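Local atomic coordinates of fibrillarin-like rRNA/tRNA 2'-O-methyltransferase (Aeropyrum pernix, PDB entry 4DF3), a protein that probably methylates ribose 2'-hydroxyls of rRNA and tRNA at guide-RNA-selected sites, using S-adenosyl-L-methionine as the methyl donor. Residues T30-P35 with R123-I128; A63-K68 with D213-D218; L73-G78 with S96-P101; R102-G107 with L144-D149. The protein carries 2 engineered substitutions. One frame throughout, in Å; residues are numbered along the deposited sequence.

Contact 1. Residues T30-P35 with R123-I128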
# COMPACT_ATOMS: atom_id res chain seq x y z
N THR A 30 -9.98 8.19 -0.25
CA THR A 30 -10.74 7.00 0.03
C THR A 30 -11.95 7.38 0.98
O THR A 30 -11.94 8.41 1.59
CB THR A 30 -9.90 5.93 0.68
OG1 THR A 30 -9.17 6.50 1.79
CG2 THR A 30 -9.01 5.34 -0.34
N LYS A 31 -12.97 6.53 1.04
CA LYS A 31 -14.08 6.80 1.92
C LYS A 31 -13.70 6.36 3.32
O LYS A 31 -13.29 5.20 3.54
CB LYS A 31 -15.31 6.01 1.47
CG LYS A 31 -16.58 6.41 2.23
CD LYS A 31 -17.80 5.62 1.66
CE LYS A 31 -18.23 6.30 0.34
NZ LYS A 31 -19.48 5.67 -0.25
N ASN A 32 -13.89 7.27 4.27
CA ASN A 32 -13.40 7.03 5.61
C ASN A 32 -14.14 5.86 6.28
O ASN A 32 -15.36 5.93 6.53
CB ASN A 32 -13.47 8.33 6.43
CG ASN A 32 -12.58 8.27 7.70
OD1 ASN A 32 -12.08 7.20 8.05
ND2 ASN A 32 -12.34 9.44 8.34
N LEU A 33 -13.42 4.77 6.59
CA LEU A 33 -14.07 3.67 7.37
C LEU A 33 -14.44 4.10 8.78
O LEU A 33 -15.29 3.45 9.42
CB LEU A 33 -13.14 2.47 7.52
CG LEU A 33 -13.73 1.15 7.99
CD1 LEU A 33 -14.81 0.63 7.03
CD2 LEU A 33 -12.56 0.13 8.08
N VAL A 34 -13.75 5.11 9.31
CA VAL A 34 -14.02 5.59 10.69
C VAL A 34 -14.28 7.09 10.66
O VAL A 34 -13.35 7.87 10.98
CB VAL A 34 -12.86 5.32 11.62
CG1 VAL A 34 -13.33 5.68 13.10
CG2 VAL A 34 -12.51 3.87 11.58
N PRO A 35 -15.49 7.47 10.20
CA PRO A 35 -15.83 8.86 9.93
C PRO A 35 -15.58 9.63 11.20
O PRO A 35 -15.89 9.10 12.26
CB PRO A 35 -17.32 8.81 9.59
CG PRO A 35 -17.64 7.45 9.30
CD PRO A 35 -16.60 6.57 9.85
N ARG A 123 -6.17 2.31 16.58
CA ARG A 123 -6.94 1.81 17.72
C ARG A 123 -8.45 1.70 17.45
O ARG A 123 -9.16 1.00 18.17
CB ARG A 123 -6.70 2.74 18.93
CG ARG A 123 -7.45 2.39 20.23
CD ARG A 123 -6.91 3.17 21.45
NE ARG A 123 -5.51 2.85 21.73
CZ ARG A 123 -4.49 3.73 21.74
NH1 ARG A 123 -4.69 5.04 21.52
NH2 ARG A 123 -3.27 3.29 21.99
N ASP A 124 -8.96 2.42 16.46
CA ASP A 124 -10.38 2.30 16.13
C ASP A 124 -10.59 1.65 14.75
O ASP A 124 -11.72 1.55 14.26
CB ASP A 124 -11.07 3.68 16.13
CG ASP A 124 -11.16 4.34 17.53
OD1 ASP A 124 -11.13 3.70 18.59
OD2 ASP A 124 -11.30 5.57 17.53
N ARG A 125 -9.51 1.22 14.10
CA ARG A 125 -9.66 0.54 12.79
C ARG A 125 -9.49 -0.93 12.99
O ARG A 125 -8.36 -1.44 13.05
CB ARG A 125 -8.58 0.95 11.82
CG ARG A 125 -8.80 2.22 11.28
CD ARG A 125 -7.91 2.49 10.13
NE ARG A 125 -8.34 3.82 9.66
CZ ARG A 125 -9.15 4.04 8.62
NH1 ARG A 125 -9.58 3.02 7.94
NH2 ARG A 125 -9.51 5.31 8.25
N ARG A 126 -10.60 -1.63 13.10
CA ARG A 126 -10.53 -2.96 13.57
C ARG A 126 -10.31 -4.00 12.48
O ARG A 126 -10.37 -5.19 12.75
CB ARG A 126 -11.75 -3.24 14.42
CG ARG A 126 -11.63 -2.39 15.64
CD ARG A 126 -12.87 -2.36 16.42
NE ARG A 126 -12.70 -1.38 17.48
CZ ARG A 126 -13.62 -1.12 18.39
NH1 ARG A 126 -14.78 -1.76 18.34
NH2 ARG A 126 -13.38 -0.20 19.31
N ASN A 127 -10.03 -3.54 11.25
CA ASN A 127 -9.68 -4.46 10.20
C ASN A 127 -8.16 -4.40 9.97
O ASN A 127 -7.66 -4.97 9.01
CB ASN A 127 -10.49 -4.20 8.91
CG ASN A 127 -10.17 -2.86 8.29
OD1 ASN A 127 -9.49 -2.07 8.87
ND2 ASN A 127 -10.67 -2.63 7.09
N ILE A 128 -7.43 -3.71 10.85
CA ILE A 128 -5.99 -3.78 10.82
C ILE A 128 -5.48 -4.61 12.00
O ILE A 128 -5.81 -4.32 13.19
CB ILE A 128 -5.27 -2.39 10.81
CG1 ILE A 128 -5.66 -1.57 9.58
CG2 ILE A 128 -3.77 -2.57 10.86
CD1 ILE A 128 -5.16 -0.06 9.66

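Contact 2. Residues A63-K68 with D213-D218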
# COMPACT_ATOMS: atom_id res chain seq x y z
N ALA A 63 -0.53 5.37 -3.47
CA ALA A 63 -1.27 6.44 -4.13
C ALA A 63 -0.36 7.00 -5.22
O ALA A 63 -0.82 7.26 -6.33
CB ALA A 63 -1.56 7.59 -3.11
N ALA A 64 0.94 7.22 -4.90
CA ALA A 64 1.89 7.65 -5.98
C ALA A 64 1.90 6.71 -7.18
O ALA A 64 1.87 7.16 -8.39
CB ALA A 64 3.32 7.87 -5.39
N ALA A 65 1.85 5.40 -6.92
CA ALA A 65 1.93 4.45 -8.03
C ALA A 65 0.70 4.58 -8.93
O ALA A 65 0.82 4.50 -10.18
CB ALA A 65 2.12 3.04 -7.56
N LEU A 66 -0.47 4.82 -8.31
CA LEU A 66 -1.71 4.96 -9.13
C LEU A 66 -1.62 6.22 -10.00
O LEU A 66 -1.90 6.16 -11.19
CB LEU A 66 -2.97 5.07 -8.23
CG LEU A 66 -3.24 3.77 -7.45
CD1 LEU A 66 -4.43 4.02 -6.44
CD2 LEU A 66 -3.66 2.64 -8.38
N LEU A 67 -1.17 7.30 -9.39
CA LEU A 67 -1.13 8.59 -10.10
C LEU A 67 -0.02 8.60 -11.17
O LEU A 67 -0.07 9.40 -12.11
CB LEU A 67 -0.95 9.76 -9.13
CG LEU A 67 -2.11 10.03 -8.16
CD1 LEU A 67 -1.91 11.28 -7.36
CD2 LEU A 67 -3.41 10.05 -8.91
N LYS A 68 0.98 7.69 -11.02
CA LYS A 68 2.01 7.51 -12.04
C LYS A 68 1.64 6.45 -13.12
O LYS A 68 2.47 6.03 -13.93
CB LYS A 68 3.35 7.16 -11.34
CG LYS A 68 3.96 8.39 -10.56
CD LYS A 68 4.04 9.70 -11.33
CE LYS A 68 4.85 9.55 -12.64
NZ LYS A 68 6.26 9.04 -12.35
N ASP A 213 3.73 -5.00 -13.90
CA ASP A 213 3.90 -3.55 -14.15
C ASP A 213 4.99 -3.02 -13.21
O ASP A 213 5.27 -3.62 -12.15
CB ASP A 213 2.59 -2.76 -13.94
CG ASP A 213 2.56 -1.41 -14.68
OD1 ASP A 213 3.43 -1.12 -15.50
OD2 ASP A 213 1.70 -0.58 -14.39
N VAL A 214 5.65 -1.93 -13.64
CA VAL A 214 6.59 -1.21 -12.78
C VAL A 214 6.41 0.25 -13.11
O VAL A 214 6.45 0.63 -14.30
CB VAL A 214 8.09 -1.57 -13.00
CG1 VAL A 214 9.07 -0.79 -11.87
CG2 VAL A 214 8.31 -3.05 -12.86
N VAL A 215 6.21 1.08 -12.10
CA VAL A 215 6.17 2.51 -12.34
C VAL A 215 7.12 3.23 -11.39
O VAL A 215 7.14 2.95 -10.19
CB VAL A 215 4.73 3.20 -12.30
CG1 VAL A 215 3.83 2.71 -13.49
CG2 VAL A 215 4.04 3.08 -10.88
N HIS A 216 7.89 4.17 -11.93
CA HIS A 216 8.66 5.01 -11.05
C HIS A 216 7.75 6.07 -10.36
O HIS A 216 6.76 6.51 -10.95
CB HIS A 216 9.84 5.67 -11.82
CG HIS A 216 10.88 6.22 -10.89
ND1 HIS A 216 10.78 7.49 -10.35
CD2 HIS A 216 12.00 5.68 -10.36
CE1 HIS A 216 11.75 7.68 -9.50
NE2 HIS A 216 12.55 6.63 -9.53
N LEU A 217 8.09 6.48 -9.13
CA LEU A 217 7.22 7.31 -8.34
C LEU A 217 7.54 8.79 -8.35
O LEU A 217 6.88 9.55 -7.69
CB LEU A 217 7.15 6.79 -6.88
CG LEU A 217 6.72 5.34 -6.80
CD1 LEU A 217 6.68 4.83 -5.28
CD2 LEU A 217 5.34 5.02 -7.60
N ASP A 218 8.55 9.21 -9.12
CA ASP A 218 8.92 10.61 -9.12
C ASP A 218 7.75 11.45 -9.65
O ASP A 218 7.10 11.02 -10.60
CB ASP A 218 10.12 10.78 -10.05
CG ASP A 218 10.51 12.22 -10.22
OD1 ASP A 218 11.22 12.71 -9.34
OD2 ASP A 218 10.04 12.86 -11.16

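Contact 3. Residues L73-G78 with S96-P101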
# COMPACT_ATOMS: atom_id res chain seq x y z
N LEU A 73 -5.64 -1.07 -9.80
CA LEU A 73 -5.53 -1.16 -8.35
C LEU A 73 -5.95 -2.56 -7.91
O LEU A 73 -7.11 -2.85 -7.88
CB LEU A 73 -6.44 -0.14 -7.68
CG LEU A 73 -6.54 -0.17 -6.15
CD1 LEU A 73 -5.13 -0.07 -5.58
CD2 LEU A 73 -7.45 0.91 -5.61
N PRO A 74 -4.98 -3.41 -7.49
CA PRO A 74 -5.39 -4.77 -7.17
C PRO A 74 -6.01 -4.93 -5.79
O PRO A 74 -6.52 -6.01 -5.53
CB PRO A 74 -4.06 -5.56 -7.19
CG PRO A 74 -2.99 -4.66 -7.09
CD PRO A 74 -3.50 -3.23 -7.51
N VAL A 75 -5.92 -3.89 -4.95
CA VAL A 75 -6.48 -3.94 -3.59
C VAL A 75 -8.02 -3.75 -3.75
O VAL A 75 -8.48 -2.72 -4.28
CB VAL A 75 -5.94 -2.77 -2.67
CG1 VAL A 75 -6.67 -2.75 -1.27
CG2 VAL A 75 -4.41 -2.86 -2.44
N LYS A 76 -8.78 -4.75 -3.29
CA LYS A 76 -10.25 -4.82 -3.45
C LYS A 76 -11.01 -4.99 -2.14
O LYS A 76 -10.51 -5.58 -1.17
CB LYS A 76 -10.66 -6.07 -4.25
CG LYS A 76 -10.08 -6.17 -5.67
CD LYS A 76 -10.94 -5.35 -6.63
CE LYS A 76 -10.26 -5.20 -7.98
NZ LYS A 76 -11.01 -4.11 -8.76
N GLU A 77 -12.27 -4.53 -2.17
CA GLU A 77 -13.17 -4.79 -1.06
C GLU A 77 -13.10 -6.24 -0.58
O GLU A 77 -13.15 -7.20 -1.38
CB GLU A 77 -14.61 -4.45 -1.48
CG GLU A 77 -15.59 -4.66 -0.33
CD GLU A 77 -17.04 -4.52 -0.82
OE1 GLU A 77 -17.27 -4.52 -2.06
OE2 GLU A 77 -17.94 -4.43 0.04
N GLY A 78 -12.92 -6.39 0.73
CA GLY A 78 -12.80 -7.73 1.37
C GLY A 78 -11.48 -8.48 1.37
O GLY A 78 -11.38 -9.61 1.90
N SER A 96 -7.20 -0.06 4.42
CA SER A 96 -8.28 -0.39 5.38
C SER A 96 -9.61 0.23 4.91
O SER A 96 -10.64 -0.48 4.89
CB SER A 96 -7.90 0.07 6.82
OG SER A 96 -9.04 0.20 7.65
N ASP A 97 -9.58 1.52 4.45
CA ASP A 97 -10.79 2.09 3.86
C ASP A 97 -11.37 1.25 2.69
O ASP A 97 -12.57 1.05 2.62
CB ASP A 97 -10.55 3.52 3.37
CG ASP A 97 -10.36 4.52 4.51
OD1 ASP A 97 -10.80 4.25 5.68
OD2 ASP A 97 -9.81 5.62 4.24
N ILE A 98 -10.50 0.86 1.75
CA ILE A 98 -10.93 0.17 0.51
C ILE A 98 -11.45 -1.21 0.79
O ILE A 98 -12.53 -1.59 0.30
CB ILE A 98 -9.75 0.12 -0.50
CG1 ILE A 98 -9.46 1.59 -0.91
CG2 ILE A 98 -10.06 -0.67 -1.77
CD1 ILE A 98 -8.06 1.71 -1.58
N ILE A 99 -10.70 -1.94 1.61
CA ILE A 99 -11.07 -3.35 1.87
C ILE A 99 -12.31 -3.49 2.70
O ILE A 99 -13.00 -4.52 2.59
CB ILE A 99 -9.91 -4.20 2.50
CG1 ILE A 99 -9.61 -3.81 3.93
CG2 ILE A 99 -8.68 -4.14 1.58
CD1 ILE A 99 -8.30 -4.48 4.50
N GLY A 100 -12.60 -2.47 3.52
CA GLY A 100 -13.85 -2.43 4.31
C GLY A 100 -13.82 -3.40 5.48
O GLY A 100 -12.81 -4.03 5.76
N PRO A 101 -14.96 -3.52 6.21
CA PRO A 101 -15.03 -4.32 7.47
C PRO A 101 -14.73 -5.81 7.38
O PRO A 101 -14.27 -6.40 8.40
CB PRO A 101 -16.49 -4.12 7.91
CG PRO A 101 -17.24 -3.96 6.61
CD PRO A 101 -16.28 -2.99 5.82

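Contact 4. Residues R102-G107 with L144-D149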
# COMPACT_ATOMS: atom_id res chain seq x y z
N ARG A 102 -14.97 -6.42 6.21
CA ARG A 102 -14.66 -7.84 5.99
C ARG A 102 -13.22 -8.16 5.49
O ARG A 102 -12.81 -9.31 5.42
CB ARG A 102 -15.70 -8.49 5.05
CG ARG A 102 -17.15 -8.51 5.58
CD ARG A 102 -18.02 -9.35 4.58
NE ARG A 102 -18.50 -8.51 3.48
CZ ARG A 102 -17.81 -8.21 2.36
NH1 ARG A 102 -18.36 -7.41 1.43
NH2 ARG A 102 -16.59 -8.72 2.14
N GLY A 103 -12.45 -7.13 5.16
CA GLY A 103 -11.05 -7.34 4.84
C GLY A 103 -10.17 -7.31 6.08
O GLY A 103 -10.63 -7.02 7.17
N ARG A 104 -8.91 -7.62 5.88
CA ARG A 104 -7.94 -7.51 6.95
C ARG A 104 -6.61 -7.05 6.36
O ARG A 104 -6.17 -7.52 5.30
CB ARG A 104 -7.70 -8.84 7.63
CG ARG A 104 -8.86 -9.40 8.34
CD ARG A 104 -8.40 -10.44 9.35
NE ARG A 104 -9.53 -10.74 10.20
CZ ARG A 104 -9.64 -11.80 10.99
NH1 ARG A 104 -8.64 -12.68 11.08
NH2 ARG A 104 -10.74 -11.94 11.72
N ILE A 105 -5.92 -6.20 7.09
CA ILE A 105 -4.49 -6.01 6.81
C ILE A 105 -3.67 -6.54 7.97
O ILE A 105 -3.82 -6.06 9.14
CB ILE A 105 -4.16 -4.55 6.77
CG1 ILE A 105 -4.88 -3.91 5.63
CG2 ILE A 105 -2.63 -4.33 6.55
CD1 ILE A 105 -4.87 -2.55 5.72
N TYR A 106 -2.81 -7.51 7.68
CA TYR A 106 -1.92 -8.02 8.68
C TYR A 106 -0.67 -7.20 8.54
O TYR A 106 0.04 -7.29 7.49
CB TYR A 106 -1.63 -9.49 8.45
CG TYR A 106 -2.83 -10.37 8.62
CD1 TYR A 106 -3.16 -10.91 9.90
CD2 TYR A 106 -3.55 -10.80 7.49
CE1 TYR A 106 -4.25 -11.79 10.04
CE2 TYR A 106 -4.65 -11.64 7.64
CZ TYR A 106 -4.98 -12.13 8.93
OH TYR A 106 -6.05 -13.01 9.09
N GLY A 107 -0.41 -6.36 9.54
CA GLY A 107 0.66 -5.37 9.39
C GLY A 107 1.88 -5.73 10.18
O GLY A 107 1.88 -5.60 11.39
N LEU A 144 -0.28 -16.45 13.03
CA LEU A 144 -1.09 -15.23 13.17
C LEU A 144 -1.64 -14.72 11.82
O LEU A 144 -2.47 -13.80 11.76
CB LEU A 144 -0.27 -14.14 13.88
CG LEU A 144 0.23 -14.44 15.30
CD1 LEU A 144 1.19 -13.36 15.67
CD2 LEU A 144 -0.95 -14.47 16.29
N VAL A 145 -1.19 -15.33 10.74
CA VAL A 145 -1.49 -14.84 9.39
C VAL A 145 -2.04 -15.94 8.56
O VAL A 145 -1.35 -16.94 8.29
CB VAL A 145 -0.27 -14.24 8.66
CG1 VAL A 145 -0.66 -13.77 7.22
CG2 VAL A 145 0.29 -13.06 9.42
N GLU A 146 -3.29 -15.77 8.12
CA GLU A 146 -3.95 -16.69 7.21
C GLU A 146 -3.49 -16.45 5.77
O GLU A 146 -2.64 -15.57 5.52
CB GLU A 146 -5.49 -16.47 7.28
CG GLU A 146 -6.01 -15.08 6.72
CD GLU A 146 -7.50 -14.89 6.96
OE1 GLU A 146 -8.28 -15.88 6.84
OE2 GLU A 146 -7.91 -13.77 7.30
N GLY A 147 -4.02 -17.24 4.83
CA GLY A 147 -3.87 -17.01 3.39
C GLY A 147 -4.25 -15.56 3.04
O GLY A 147 -5.31 -15.03 3.47
N VAL A 148 -3.44 -14.92 2.22
CA VAL A 148 -3.77 -13.56 1.84
C VAL A 148 -4.00 -13.40 0.35
O VAL A 148 -3.39 -14.10 -0.44
CB VAL A 148 -2.67 -12.59 2.30
CG1 VAL A 148 -2.69 -12.54 3.88
CG2 VAL A 148 -1.29 -13.01 1.78
N ASP A 149 -4.84 -12.45 0.01
CA ASP A 149 -5.12 -12.12 -1.38
C ASP A 149 -4.00 -11.32 -2.01
O ASP A 149 -3.82 -11.35 -3.25
CB ASP A 149 -6.38 -11.34 -1.46
CG ASP A 149 -7.58 -12.16 -0.98
OD1 ASP A 149 -7.93 -13.08 -1.70
OD2 ASP A 149 -8.08 -11.92 0.11

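Contact 1. Residues T30-P35 with R123-I128
Val34 lays its CG2 methyl over one face of the Arg125 guanidinium, while Asn32 OD1 and Leu33 CB come to the same group obliquely. The Asn32 amide and that guanidinium are turned almost parallel, their planes 7° apart, and OD1 stands 3.2 Å from Arg125 NH2. Behind this meeting is an Asx turn just after strand 26-31: Asn32 CG is anti to its backbone N (chi1 -162°), beside its own carbonyl carbon, and OD1 accepts Val34 N at 3.0 Å, the donor lying well above the plane of the side-chain amide. Asn32 ND2 bonds to Glu51 and to Gln37 O. An alanine in place of Asn32 would probably leave Val34 N, Glu51 and Gln37 O without these partners and free the turn to shift against Arg125.

Opposite lies the loop between helix 112-121 and strand 128-132, with a type I turn from Arg125 to Ile128. Arg125 runs extended from CG to NE and ends with NH1 on Ser96 OG and in a salt bridge to Asp97. Asn127 OD1 bonds to Ser96 too and its ND2 to Gly100 O, so both polar side chains are held from the end of helix 90-99. Val34 CG2 touches Asp124 O at 3.6 Å. Leu33 and Asn127 meet tip to tip, methyl against amide, with Leu33 CD2 3.5 Å from Asn127 ND2.

Contact 2. Residues A63-K68 with D213-D218
Lys68, just past the end of helix 61-67, curls back and grips two carbonyls, one on His216, the last residue of strand 211-216, and one just beyond it, on Asp218. Its CG sits anti to the carbonyl carbon, beside the backbone N, and from there the chain bends at every step (chi2 -49°, with chi3 and chi4 turned by similar amounts and in the same sense). The coil brings NZ to His216 O at 2.9 Å and to Asp218 O at 2.8 Å. The two bonds differ: NZ lies in the carbonyl plane of Asp218, but 46° above that of His216. On the way, Lys68 CG passes Leu217 CA at 4.1 Å, so the aliphatic part packs on the chain that its amine holds.

Beside it the helix presents Ala64 and Ala65. Ala65 CB takes Val215 CG2 and Leu217 CD2, each at 3.8 Å; the Leu217 methyl also meets Ala64 CB and presses on the helix backbone, with CD2 3.5 Å from Ala65 CA, a tight fit.

His216 accepts Asp218 N at ND1 and donates from NE2 to Ala184 O, which fixes its ring. In this seven-stranded Rossmann-like sheet 211-216 is an outermost strand, and the helix is tied to its end. Two backbone oxygens hold the Lys68 ammonium, and the Asp218 carboxylate, with OD2 5.5 Å from NZ, probably adds a longer-range attraction that favours the charged form.

Contact 3. Residues L73-G78 with S96-P101
Val75 CG1 fits against two isoleucine methyls of helix 90-99, at 4.0 Å from Ile98 CG2 and 3.8 Å from Ile99 CG2. The Val75 and Ile98 side chains cross at about a right angle. Farther along, Leu73 and Ile98 meet tip to tip, Leu73 CD2 to Ile98 CD1 at 4.2 Å. With CG1 of Ile99 lodged between the backbone N and the carbonyl carbon (chi1 70°), its CG2 is beside the N and also touches Lys76 O at 3.6 Å.

At the polar edge the helix end takes over. Glu77 CA makes a CH...O contact of 3.5 Å with Ile98 O, and one residue on Gly78 N donates to Ile99 O at 2.6 Å, nearly straight and on a lone pair. The loop thus supplies a backbone donor to a last-turn carbonyl of the helix. Gly100 then leaves helical geometry with positive phi; a CB there would clash with Pro101 CD.

The loop leads into strand 80-84, and strand 80-84, helix 90-99 and strand 104-109 form a beta-alpha-beta crossover of the Rossmann-like fold. Around the joint, Ile98 also packs on Val16 of strand 16-21, Ile99 on Ile105 of strand 104-109, and Val75 on Tyr177 of strand 176-183.

Contact 4. Residues R102-G107 with L144-D149
Tyr106 OH donates to Glu146 OE2 at 2.7 Å, and this short bond is the polar point of the contact. The oxygen lies at the edge of the phenol ring, in its plane, whereas the hydroxyl meets the carboxylate from above, 43° out of its plane; ring and carboxylate stand almost perpendicular. Val145 lies over one face of the ring, and its CG2 is 4.1 Å from Tyr106 CD1. Val148 CG1 reaches CD2 of the ring at the same distance, and Leu144 O comes obliquely to Tyr106 CE1 at 3.2 Å.

Arg104 supplies the next layer. Two residues before Tyr106 on strand 104-109, it carries an extended chain from CG to NE, and its NH1 donates to Tyr106 OH at 3.3 Å with the oxygen close to the guanidinium plane. The same NH1 is 4.0 Å from Glu146 OE2, close enough for the charges to attract, but that oxygen lies well out of the guanidinium plane. With CG between its backbone N and carbonyl carbon (chi1 67°), Glu146 sets that carbon 3.1 Å from Tyr106 OH. Its OE2 also forms a salt bridge with Arg80 of strand 80-84, the strand that separates 104-109 from 148-153 in the sheet. Val145 and Val148 rest in turn on Phe171 of helix 160-171.

A phenylalanine in place of Tyr106 would probably keep the valine packing but leave Arg104 NH1 without this acceptor and Glu146 OE2 with one donor fewer. As it stands, the hydroxyl accepts from a guanidinium while donating to a carboxylate, an arrangement that would polarise it; hydroxyl, Arg104 and Arg80 together are likely to favour the ionised form of Glu146.

Contact 3 lies close to contacts 1 and 4, their centres about 11 and 12 Å from its own, and helix 90-99 and strand 104-109 join the three: Ser96 and Asp97 answer the polar groups of contact 1, and Ile99 and Ile105 meet between contacts 3 and 4. Contact 1 ties the N-terminal antiparallel sheet to the Rossmann-like domain. Contact 2 lies across the chain's centre from contacts 1 and 4, about 25 and 24 Å away, at the far edge of the mixed sheet, and touches contact 3 through Leu66 and Leu73. Along the chain contact 1 crosses contacts 2 and 4 and encloses contact 3; contacts 3 and 4 follow in series inside contact 2. All stand off from the bound S-adenosylmethionine.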